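PDB 5YFK: sortase B from Clostridium perfringens, which probably acts as a cysteine transpeptidase of the sortase B family, enzymes that attach surface proteins to the bacterial cell wall. Local coordinates for residues N50-W58 with P69-Y79; I59-F68 with D118-F127. The protein carries 1 engineered substitution. All blocks are in the same frame, centred on the assembly; numbering follows the deposited sequence.

Interaction 1: N50-W58 with P69-Y79; sequences NINPDYRFW and PVVQGKDNDFY
Across the hairpin of strands 55-61 and 67-72 in the sortase beta fold, the W58 indole lays one face over P69, whose CD lies 3.8 Å from the centroid of the six-membered ring in a CH-pi contact. The F57 ring, on the other side of the sheet, turns one face to V70 CB; Y55 meets P69 CB with its edge. The ring of Y79 is sandwiched, V71 CG2 over the centre of one face and F78 CD2 over the other, while D54 OD2 lies at its edge. Such a hairpin illustrates how a classic beta bulge absorbs a one-residue shift: R56 and F57 both face V70, whose O accepts a good bond from R56 N (2.8 Å) and a weak one from F57 N. The R56 chain, bent at chi2 (-73°), brings NE to a lone pair of Q72 OE1, 3.0 Å away. NH1 donates to P53 O, also in the guanidinium plane, and from above the carbonyl plane to Y55 O; the in-plane bonds limit rotation of the group. Q72 NE2 in turn reaches D97 and N100. N52, first residue past helix 35-51, accepts from D54 N through OD1, an Asx turn within the type I turn N52-Y55, and its ND2 also binds F84 O. Two bonds grip the Y79 hydroxyl: N52 ND2 donates to OH almost straight (168°), and OH donates to the anti lone pair of D54 OD2 at 2.6 Å.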
loop_
_atom_site.group_PDB
_atom_site.type_symbol
_atom_site.label_atom_id
_atom_site.label_comp_id
_atom_site.label_asym_id
_atom_site.label_seq_id
_atom_site.Cartn_x
_atom_site.Cartn_y
_atom_site.Cartn_z
ATOM N N ASN A 50 10.285 -15.977 -7.610
ATOM C CA ASN A 50 10.616 -17.389 -7.497
ATOM C C ASN A 50 10.294 -17.908 -6.107
ATOM O O ASN A 50 9.711 -18.976 -5.960
ATOM C CB ASN A 50 12.093 -17.612 -7.825
ATOM C CG ASN A 50 12.450 -19.083 -7.944
ATOM O OD1 ASN A 50 12.018 -19.770 -8.874
ATOM N ND2 ASN A 50 13.264 -19.568 -7.012
ATOM N N ILE A 51 10.551 -17.095 -5.089
ATOM C CA ILE A 51 10.141 -17.449 -3.738
ATOM C C ILE A 51 8.618 -17.558 -3.634
ATOM O O ILE A 51 8.092 -18.480 -3.006
ATOM C CB ILE A 51 10.671 -16.436 -2.701
ATOM C CG1 ILE A 51 12.195 -16.506 -2.618
ATOM C CG2 ILE A 51 10.085 -16.739 -1.330
ATOM C CD1 ILE A 51 12.861 -15.198 -2.240
ATOM N N ASN A 52 7.907 -16.606 -4.230
ATOM C CA ASN A 52 6.451 -16.627 -4.191
ATOM C C ASN A 52 5.883 -16.005 -5.452
ATOM O O ASN A 52 5.912 -14.796 -5.619
ATOM C CB ASN A 52 5.944 -15.876 -2.964
ATOM C CG ASN A 52 4.439 -15.969 -2.784
ATOM O OD1 ASN A 52 3.687 -16.330 -3.700
ATOM N ND2 ASN A 52 3.982 -15.606 -1.593
ATOM N N PRO A 53 5.289 -16.830 -6.310
ATOM C CA PRO A 53 4.793 -16.335 -7.584
ATOM C C PRO A 53 3.691 -15.267 -7.439
ATOM O O PRO A 53 3.320 -14.605 -8.419
ATOM C CB PRO A 53 4.233 -17.596 -8.254
ATOM C CG PRO A 53 4.850 -18.753 -7.527
ATOM C CD PRO A 53 5.026 -18.265 -6.119
ATOM N N ASP A 54 3.151 -15.132 -6.236
ATOM C CA ASP A 54 2.105 -14.139 -5.965
ATOM C C ASP A 54 2.696 -12.725 -5.820
ATOM O O ASP A 54 1.954 -11.731 -5.750
ATOM C CB ASP A 54 1.359 -14.518 -4.685
ATOM C CG ASP A 54 0.541 -15.794 -4.828
ATOM O OD1 ASP A 54 0.201 -16.155 -5.979
ATOM O OD2 ASP A 54 0.008 -16.247 -3.795
ATOM N N TYR A 55 4.017 -12.638 -5.788
ATOM C CA TYR A 55 4.704 -11.348 -5.727
ATOM C C TYR A 55 4.289 -10.426 -6.872
ATOM O O TYR A 55 4.203 -10.859 -8.026
ATOM C CB TYR A 55 6.213 -11.562 -5.776
ATOM C CG TYR A 55 6.984 -10.263 -5.834
ATOM C CD1 TYR A 55 7.153 -9.493 -4.695
ATOM C CD2 TYR A 55 7.454 -9.767 -7.038
ATOM C CE1 TYR A 55 7.831 -8.293 -4.744
ATOM C CE2 TYR A 55 8.198 -8.602 -7.092
ATOM C CZ TYR A 55 8.355 -7.853 -5.940
ATOM O OH TYR A 55 9.006 -6.648 -5.991
ATOM N N ARG A 56 4.067 -9.145 -6.573
ATOM C CA ARG A 56 3.702 -8.191 -7.612
ATOM C C ARG A 56 4.601 -6.960 -7.658
ATOM O O ARG A 56 4.928 -6.472 -8.743
ATOM C CB ARG A 56 2.247 -7.751 -7.460
ATOM C CG ARG A 56 1.230 -8.891 -7.519
ATOM C CD ARG A 56 1.072 -9.411 -8.945
ATOM N NE ARG A 56 0.143 -10.541 -9.029
ATOM C CZ ARG A 56 0.514 -11.818 -9.033
ATOM N NH1 ARG A 56 1.795 -12.142 -8.964
ATOM N NH2 ARG A 56 -0.400 -12.773 -9.070
ATOM N N PHE A 57 4.919 -6.392 -6.496
ATOM C CA PHE A 57 5.748 -5.201 -6.457
ATOM C C PHE A 57 6.312 -4.971 -5.055
ATOM O O PHE A 57 5.899 -5.622 -4.086
ATOM C CB PHE A 57 4.957 -3.952 -6.935
ATOM C CG PHE A 57 3.669 -3.712 -6.193
ATOM C CD1 PHE A 57 3.634 -2.859 -5.105
ATOM C CD2 PHE A 57 2.465 -4.180 -6.703
ATOM C CE1 PHE A 57 2.443 -2.621 -4.426
ATOM C CE2 PHE A 57 1.254 -3.862 -6.090
ATOM C CZ PHE A 57 1.243 -3.043 -4.963
ATOM N N TRP A 58 7.213 -4.000 -4.945
ATOM C CA TRP A 58 7.761 -3.609 -3.660
ATOM C C TRP A 58 7.170 -2.242 -3.248
ATOM O O TRP A 58 6.923 -1.372 -4.087
ATOM C CB TRP A 58 9.293 -3.527 -3.733
ATOM C CG TRP A 58 9.941 -3.463 -2.368
ATOM C CD1 TRP A 58 10.007 -2.383 -1.537
ATOM C CD2 TRP A 58 10.458 -4.566 -1.625
ATOM N NE1 TRP A 58 10.594 -2.731 -0.358
ATOM C CE2 TRP A 58 10.774 -4.088 -0.337
ATOM C CE3 TRP A 58 10.595 -5.931 -1.894
ATOM C CZ2 TRP A 58 11.398 -4.870 0.598
ATOM C CZ3 TRP A 58 11.208 -6.724 -0.955
ATOM C CH2 TRP A 58 11.588 -6.197 0.293
ATOM N N PRO A 69 7.904 -6.486 0.370
ATOM C CA PRO A 69 7.292 -7.059 -0.825
ATOM C C PRO A 69 5.763 -7.163 -0.686
ATOM O O PRO A 69 5.246 -7.186 0.418
ATOM C CB PRO A 69 7.927 -8.459 -0.887
ATOM C CG PRO A 69 8.129 -8.801 0.552
ATOM C CD PRO A 69 8.473 -7.519 1.259
ATOM N N VAL A 70 5.070 -6.968 -1.797
ATOM C CA VAL A 70 3.627 -7.034 -1.859
ATOM C C VAL A 70 3.201 -8.169 -2.777
ATOM O O VAL A 70 3.663 -8.267 -3.914
ATOM C CB VAL A 70 3.023 -5.732 -2.403
ATOM C CG1 VAL A 70 1.508 -5.801 -2.345
ATOM C CG2 VAL A 70 3.574 -4.553 -1.631
ATOM N N VAL A 71 2.279 -8.974 -2.277
ATOM C CA VAL A 71 1.767 -10.119 -3.026
ATOM C C VAL A 71 0.296 -9.927 -3.382
ATOM O O VAL A 71 -0.401 -9.106 -2.796
ATOM C CB VAL A 71 1.932 -11.420 -2.206
ATOM C CG1 VAL A 71 3.393 -11.740 -2.018
ATOM C CG2 VAL A 71 1.217 -11.330 -0.867
ATOM N N GLN A 72 -0.209 -10.762 -4.277
ATOM C CA GLN A 72 -1.616 -10.750 -4.578
ATOM C C GLN A 72 -2.138 -12.180 -4.511
ATOM O O GLN A 72 -1.594 -13.083 -5.178
ATOM C CB GLN A 72 -1.833 -10.168 -5.970
ATOM C CG GLN A 72 -3.298 -10.043 -6.352
ATOM C CD GLN A 72 -3.498 -9.386 -7.692
ATOM O OE1 GLN A 72 -2.696 -9.547 -8.604
ATOM N NE2 GLN A 72 -4.580 -8.639 -7.823
ATOM N N GLY A 73 -3.049 -12.406 -3.576
ATOM C CA GLY A 73 -3.684 -13.716 -3.427
ATOM C C GLY A 73 -4.927 -13.846 -4.294
ATOM O O GLY A 73 -5.262 -12.951 -5.095
ATOM N N LYS A 74 -5.594 -14.985 -4.159
ATOM C CA LYS A 74 -6.855 -15.240 -4.838
ATOM C C LYS A 74 -8.053 -14.645 -4.100
ATOM O O LYS A 74 -9.150 -14.588 -4.635
ATOM C CB LYS A 74 -7.043 -16.769 -4.987
ATOM C CG LYS A 74 -5.954 -17.426 -5.794
ATOM C CD LYS A 74 -6.475 -18.639 -6.545
ATOM C CE LYS A 74 -6.688 -19.811 -5.603
ATOM N NZ LYS A 74 -5.486 -20.690 -5.568
ATOM N N ASP A 75 -7.862 -14.254 -2.845
ATOM C CA ASP A 75 -8.875 -13.524 -2.098
ATOM C C ASP A 75 -8.168 -12.531 -1.174
ATOM O O ASP A 75 -6.954 -12.405 -1.238
ATOM C CB ASP A 75 -9.746 -14.469 -1.264
ATOM C CG ASP A 75 -8.944 -15.294 -0.254
ATOM O OD1 ASP A 75 -7.925 -14.798 0.281
ATOM O OD2 ASP A 75 -9.444 -16.374 0.146
ATOM N N ASN A 76 -8.943 -11.726 -0.457
ATOM C CA ASN A 76 -8.364 -10.766 0.487
ATOM C C ASN A 76 -8.297 -11.270 1.932
ATOM O O ASN A 76 -8.260 -10.467 2.872
ATOM C CB ASN A 76 -9.146 -9.454 0.405
ATOM C CG ASN A 76 -8.999 -8.781 -0.949
ATOM O OD1 ASN A 76 -7.993 -8.937 -1.611
ATOM N ND2 ASN A 76 -9.959 -7.942 -1.302
ATOM N N ASP A 77 -8.156 -12.591 2.092
ATOM C CA ASP A 77 -8.054 -13.219 3.405
ATOM C C ASP A 77 -6.784 -14.061 3.578
ATOM O O ASP A 77 -6.177 -14.031 4.660
ATOM C CB ASP A 77 -9.281 -14.108 3.644
ATOM C CG ASP A 77 -9.362 -14.610 5.067
ATOM O OD1 ASP A 77 -9.671 -13.797 5.963
ATOM O OD2 ASP A 77 -9.076 -15.806 5.289
ATOM N N PHE A 78 -6.322 -14.729 2.514
ATOM C CA PHE A 78 -5.151 -15.622 2.643
ATOM C C PHE A 78 -3.973 -14.908 3.313
ATOM O O PHE A 78 -3.273 -15.485 4.150
ATOM C CB PHE A 78 -4.719 -16.202 1.293
ATOM C CG PHE A 78 -3.634 -17.253 1.391
ATOM C CD1 PHE A 78 -3.945 -18.568 1.726
ATOM C CD2 PHE A 78 -2.304 -16.931 1.155
ATOM C CE1 PHE A 78 -2.949 -19.524 1.839
ATOM C CE2 PHE A 78 -1.306 -17.881 1.263
ATOM C CZ PHE A 78 -1.631 -19.189 1.591
ATOM N N TYR A 79 -3.633 -13.728 2.817
ATOM C CA TYR A 79 -2.393 -13.100 3.248
ATOM C C TYR A 79 -2.576 -12.238 4.503
ATOM O O TYR A 79 -1.610 -11.669 5.010
ATOM C CB TYR A 79 -1.763 -12.308 2.099
ATOM C CG TYR A 79 -1.015 -13.205 1.127
ATOM C CD1 TYR A 79 0.075 -13.961 1.554
ATOM C CD2 TYR A 79 -1.453 -13.384 -0.174
ATOM C CE1 TYR A 79 0.780 -14.756 0.675
ATOM C CE2 TYR A 79 -0.755 -14.193 -1.057
ATOM C CZ TYR A 79 0.268 -14.993 -0.574
ATOM O OH TYR A 79 0.991 -15.799 -1.429
#

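Interaction 2: I59-F68 with D118-F127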
loop_
_atom_site.group_PDB
_atom_site.type_symbol
_atom_site.label_atom_id
_atom_site.label_comp_id
_atom_site.label_asym_id
_atom_site.label_seq_id
_atom_site.Cartn_x
_atom_site.Cartn_y
_atom_site.Cartn_z
ATOM N N ILE A 59 6.906 -2.091 -1.967
ATOM C CA ILE A 59 6.418 -0.815 -1.434
ATOM C C ILE A 59 7.370 -0.315 -0.347
ATOM O O ILE A 59 7.736 -1.045 0.580
ATOM C CB ILE A 59 4.977 -0.969 -0.876
ATOM C CG1 ILE A 59 4.397 0.378 -0.454
ATOM C CG2 ILE A 59 4.915 -1.945 0.268
ATOM C CD1 ILE A 59 2.896 0.341 -0.191
ATOM N N LYS A 60 7.620 0.987 -0.388
ATOM C CA LYS A 60 8.327 1.667 0.653
ATOM C C LYS A 60 7.655 2.993 0.942
ATOM O O LYS A 60 7.440 3.801 0.029
ATOM C CB LYS A 60 9.792 1.887 0.237
ATOM C CG LYS A 60 10.611 2.734 1.219
ATOM C CD LYS A 60 10.793 2.040 2.552
ATOM C CE LYS A 60 10.931 3.019 3.712
ATOM N NZ LYS A 60 10.647 2.346 5.010
ATOM N N VAL A 61 7.471 3.278 2.224
ATOM C CA VAL A 61 6.812 4.524 2.624
ATOM C C VAL A 61 7.759 5.408 3.397
ATOM O O VAL A 61 8.348 5.014 4.403
ATOM C CB VAL A 61 5.507 4.302 3.404
ATOM C CG1 VAL A 61 4.892 5.646 3.824
ATOM C CG2 VAL A 61 4.512 3.521 2.551
ATOM N N GLU A 62 7.946 6.605 2.857
ATOM C CA GLU A 62 8.932 7.539 3.355
ATOM C C GLU A 62 8.664 7.812 4.809
ATOM O O GLU A 62 7.509 7.961 5.225
ATOM C CB GLU A 62 8.823 8.849 2.554
ATOM C CG GLU A 62 9.482 10.062 3.187
ATOM C CD GLU A 62 9.334 11.331 2.333
ATOM O OE1 GLU A 62 8.224 11.594 1.821
ATOM O OE2 GLU A 62 10.301 12.119 2.252
ATOM N N GLY A 63 9.736 7.764 5.598
ATOM C CA GLY A 63 9.704 8.129 7.005
ATOM C C GLY A 63 9.162 7.079 7.954
ATOM O O GLY A 63 8.809 7.388 9.088
ATOM N N THR A 64 8.966 5.865 7.442
ATOM C CA THR A 64 8.400 4.757 8.215
ATOM C C THR A 64 9.246 3.508 8.017
ATOM O O THR A 64 10.218 3.510 7.246
ATOM C CB THR A 64 6.989 4.376 7.724
ATOM O OG1 THR A 64 7.118 3.726 6.452
ATOM C CG2 THR A 64 6.105 5.602 7.608
ATOM N N ASN A 65 8.895 2.473 8.760
ATOM C CA ASN A 65 9.453 1.136 8.560
ATOM C C ASN A 65 8.651 0.272 7.606
ATOM O O ASN A 65 8.840 -0.942 7.564
ATOM C CB ASN A 65 9.610 0.408 9.887
ATOM C CG ASN A 65 8.285 0.097 10.556
ATOM O OD1 ASN A 65 7.251 0.642 10.207
ATOM N ND2 ASN A 65 8.317 -0.829 11.501
ATOM N N ILE A 66 7.840 0.908 6.779
ATOM C CA ILE A 66 7.094 0.198 5.758
ATOM C C ILE A 66 7.965 0.034 4.508
ATOM O O ILE A 66 8.257 0.978 3.777
ATOM C CB ILE A 66 5.755 0.878 5.435
ATOM C CG1 ILE A 66 4.898 0.986 6.688
ATOM C CG2 ILE A 66 4.987 0.075 4.376
ATOM C CD1 ILE A 66 3.759 1.959 6.512
ATOM N N ASP A 67 8.412 -1.191 4.302
ATOM C CA ASP A 67 9.491 -1.519 3.375
ATOM C C ASP A 67 9.399 -3.013 3.087
ATOM O O ASP A 67 10.038 -3.854 3.759
ATOM C CB ASP A 67 10.846 -1.186 4.000
ATOM C CG ASP A 67 11.980 -1.209 3.007
ATOM O OD1 ASP A 67 11.766 -1.520 1.819
ATOM O OD2 ASP A 67 13.112 -0.893 3.435
ATOM N N PHE A 68 8.491 -3.367 2.179
ATOM C CA PHE A 68 8.037 -4.739 2.054
ATOM C C PHE A 68 7.842 -5.161 0.600
ATOM O O PHE A 68 7.347 -4.384 -0.224
ATOM C CB PHE A 68 6.699 -4.914 2.780
ATOM C CG PHE A 68 6.768 -4.661 4.262
ATOM C CD1 PHE A 68 7.430 -5.546 5.090
ATOM C CD2 PHE A 68 6.105 -3.592 4.826
ATOM C CE1 PHE A 68 7.483 -5.325 6.453
ATOM C CE2 PHE A 68 6.167 -3.357 6.179
ATOM C CZ PHE A 68 6.842 -4.239 6.993
ATOM N N ASP A 118 4.224 -2.304 16.028
ATOM C CA ASP A 118 5.092 -1.517 15.158
ATOM C C ASP A 118 5.638 -2.317 13.969
ATOM O O ASP A 118 6.823 -2.246 13.643
ATOM C CB ASP A 118 6.255 -0.977 15.981
ATOM C CG ASP A 118 6.778 0.330 15.451
ATOM O OD1 ASP A 118 6.128 0.890 14.555
ATOM O OD2 ASP A 118 7.865 0.760 15.896
ATOM N N THR A 119 4.795 -3.143 13.357
ATOM C CA THR A 119 5.196 -3.900 12.170
ATOM C C THR A 119 4.109 -3.883 11.097
ATOM O O THR A 119 2.991 -3.520 11.379
ATOM C CB THR A 119 5.496 -5.374 12.501
ATOM O OG1 THR A 119 4.321 -6.001 13.036
ATOM C CG2 THR A 119 6.644 -5.471 13.500
ATOM N N MET A 120 4.470 -4.318 9.890
ATOM C CA MET A 120 3.549 -4.366 8.736
ATOM C C MET A 120 3.058 -2.949 8.448
ATOM O O MET A 120 3.889 -2.063 8.226
ATOM C CB MET A 120 2.422 -5.349 8.945
ATOM C CG MET A 120 2.928 -6.749 9.324
ATOM S SD MET A 120 4.357 -7.391 8.394
ATOM C CE MET A 120 3.626 -7.848 6.832
ATOM N N PHE A 121 1.752 -2.735 8.473
ATOM C CA PHE A 121 1.180 -1.379 8.183
ATOM C C PHE A 121 0.826 -0.593 9.464
ATOM O O PHE A 121 0.189 0.484 9.386
ATOM C CB PHE A 121 -0.058 -1.491 7.276
ATOM C CG PHE A 121 0.206 -1.314 5.785
ATOM C CD1 PHE A 121 1.479 -1.436 5.242
ATOM C CD2 PHE A 121 -0.877 -1.353 4.893
ATOM C CE1 PHE A 121 1.695 -1.339 3.864
ATOM C CE2 PHE A 121 -0.672 -1.234 3.525
ATOM C CZ PHE A 121 0.616 -1.237 3.004
ATOM N N ALA A 122 1.384 -0.983 10.616
ATOM C CA ALA A 122 1.140 -0.225 11.852
ATOM C C ALA A 122 1.391 1.259 11.627
ATOM O O ALA A 122 0.626 2.115 12.075
ATOM C CB ALA A 122 2.032 -0.731 12.979
ATOM N N GLN A 123 2.501 1.579 10.974
ATOM C CA GLN A 123 2.921 2.982 10.878
ATOM C C GLN A 123 2.125 3.847 9.956
ATOM O O GLN A 123 2.262 5.076 9.990
ATOM C CB GLN A 123 4.425 3.092 10.600
ATOM C CG GLN A 123 5.215 2.663 11.812
ATOM C CD GLN A 123 6.655 3.141 11.785
ATOM O OE1 GLN A 123 7.108 3.753 10.804
ATOM N NE2 GLN A 123 7.418 2.692 12.764
ATOM N N ILE A 124 1.161 3.261 9.246
ATOM C CA ILE A 124 0.164 4.085 8.544
ATOM C C ILE A 124 -0.573 5.043 9.484
ATOM O O ILE A 124 -0.894 6.195 9.128
ATOM C CB ILE A 124 -0.859 3.186 7.809
ATOM C CG1 ILE A 124 -0.170 2.334 6.743
ATOM C CG2 ILE A 124 -1.967 4.027 7.232
ATOM C CD1 ILE A 124 0.551 3.063 5.637
ATOM N N LYS A 125 -0.654 4.659 10.748
ATOM C CA LYS A 125 -1.374 5.453 11.747
ATOM C C LYS A 125 -0.661 6.798 12.029
ATOM O O LYS A 125 -1.316 7.809 12.346
ATOM C CB LYS A 125 -1.507 4.617 13.021
ATOM C CG LYS A 125 -0.239 4.531 13.865
ATOM C CD LYS A 125 -0.422 3.566 15.026
ATOM C CE LYS A 125 0.769 3.594 15.974
ATOM N NZ LYS A 125 0.616 4.676 16.979
ATOM N N HIS A 126 0.584 6.898 11.579
ATOM C CA HIS A 126 1.363 8.116 11.859
ATOM C C HIS A 126 0.827 9.232 10.995
ATOM O O HIS A 126 0.967 10.405 11.320
ATOM C CB HIS A 126 2.835 7.905 11.555
ATOM C CG HIS A 126 3.552 7.032 12.534
ATOM N ND1 HIS A 126 4.883 6.709 12.390
ATOM C CD2 HIS A 126 3.171 6.520 13.732
ATOM C CE1 HIS A 126 5.262 5.945 13.403
ATOM N NE2 HIS A 126 4.257 5.853 14.253
ATOM N N PHE A 127 0.202 8.876 9.877
ATOM C CA PHE A 127 -0.302 9.881 8.955
ATOM C C PHE A 127 -1.499 10.646 9.502
ATOM O O PHE A 127 -1.836 11.718 8.987
ATOM C CB PHE A 127 -0.608 9.232 7.608
ATOM C CG PHE A 127 0.618 8.925 6.819
ATOM C CD1 PHE A 127 1.326 9.952 6.215
ATOM C CD2 PHE A 127 1.161 7.647 6.818
ATOM C CE1 PHE A 127 2.522 9.715 5.569
ATOM C CE2 PHE A 127 2.353 7.392 6.155
ATOM C CZ PHE A 127 3.011 8.416 5.489
HETATM O O HOH W 1 7.270 6.266 11.064
HETATM O O HOH W 2 4.591 -0.408 10.339
#
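The type II turn V61-T64, in the loop joining strands 55-61 and 67-72, faces the 118-127 segment, whose 3-10 part begins near A122 and runs on past F127, with the CA atoms of T64 and Q123 6.3 Å apart. This is a beta-hairpin end docked on the loop that follows strand 107-111 in the sortase fold, and it shows how one glutamine, steadied by its own loop, can receive the backbone of a hairpin turn. N65 gives its backbone N-H to Q123 OE1 (3.0 Å) from above the amide carbonyl plane. Q123 NE2 lies 2.8 Å from D118 OD1, which sits in the Q123 amide plane, and this second bond fixes the rotation of the group. N65, with CG between its backbone N and carbonyl carbon (chi1 66°), crosses Q123 at about a right angle and sends ND2 to D118 O at 3.0 Å. Water adds two bridges: one joins G63 O, Q123 OE1 and H126 ND1, the other N65 OD1, M120 O and Q123 N. T64 OG1 secures the turn internally, donating to V61 O and accepting from I66 N in an ST turn. Beneath lies an apolar layer. I66 divides its branches, CG2 going to F121 CE1 and CD1 touching I124 CD1 at 3.5 Å, while V61 CG1 meets the edge of the F127 ring. The loop also borders the predicted active site: F121 bonds through its backbone to H113, the predicted proton donor/acceptor, and M120 lies close to that histidine's side chain. M120 also makes a Met-aromatic contact, its SD sitting obliquely 4.7 Å from the centroid of the F68 ring.

In the fold
Followed from the N terminus, the chain leaves helix 35-51, enters strand 55-61, turns and returns along strand 67-72. Interaction 1 closes this short loop, pairing the end of the hairpin away from its turn and fastening the helix exit to the residues after the second strand. Interaction 2 starts inside that loop, from the hairpin's turn end, and closes a much longer one that takes in strands 94-96 and 107-111 before reaching 118-127. Their segments alternate, so the two loops cross. Both contacts use the same two strands and are joined within the hairpin where W58 NE1 bonds D67 OD1; together they link the exit of helix 35-51 to the loop beside the predicted active-site histidine.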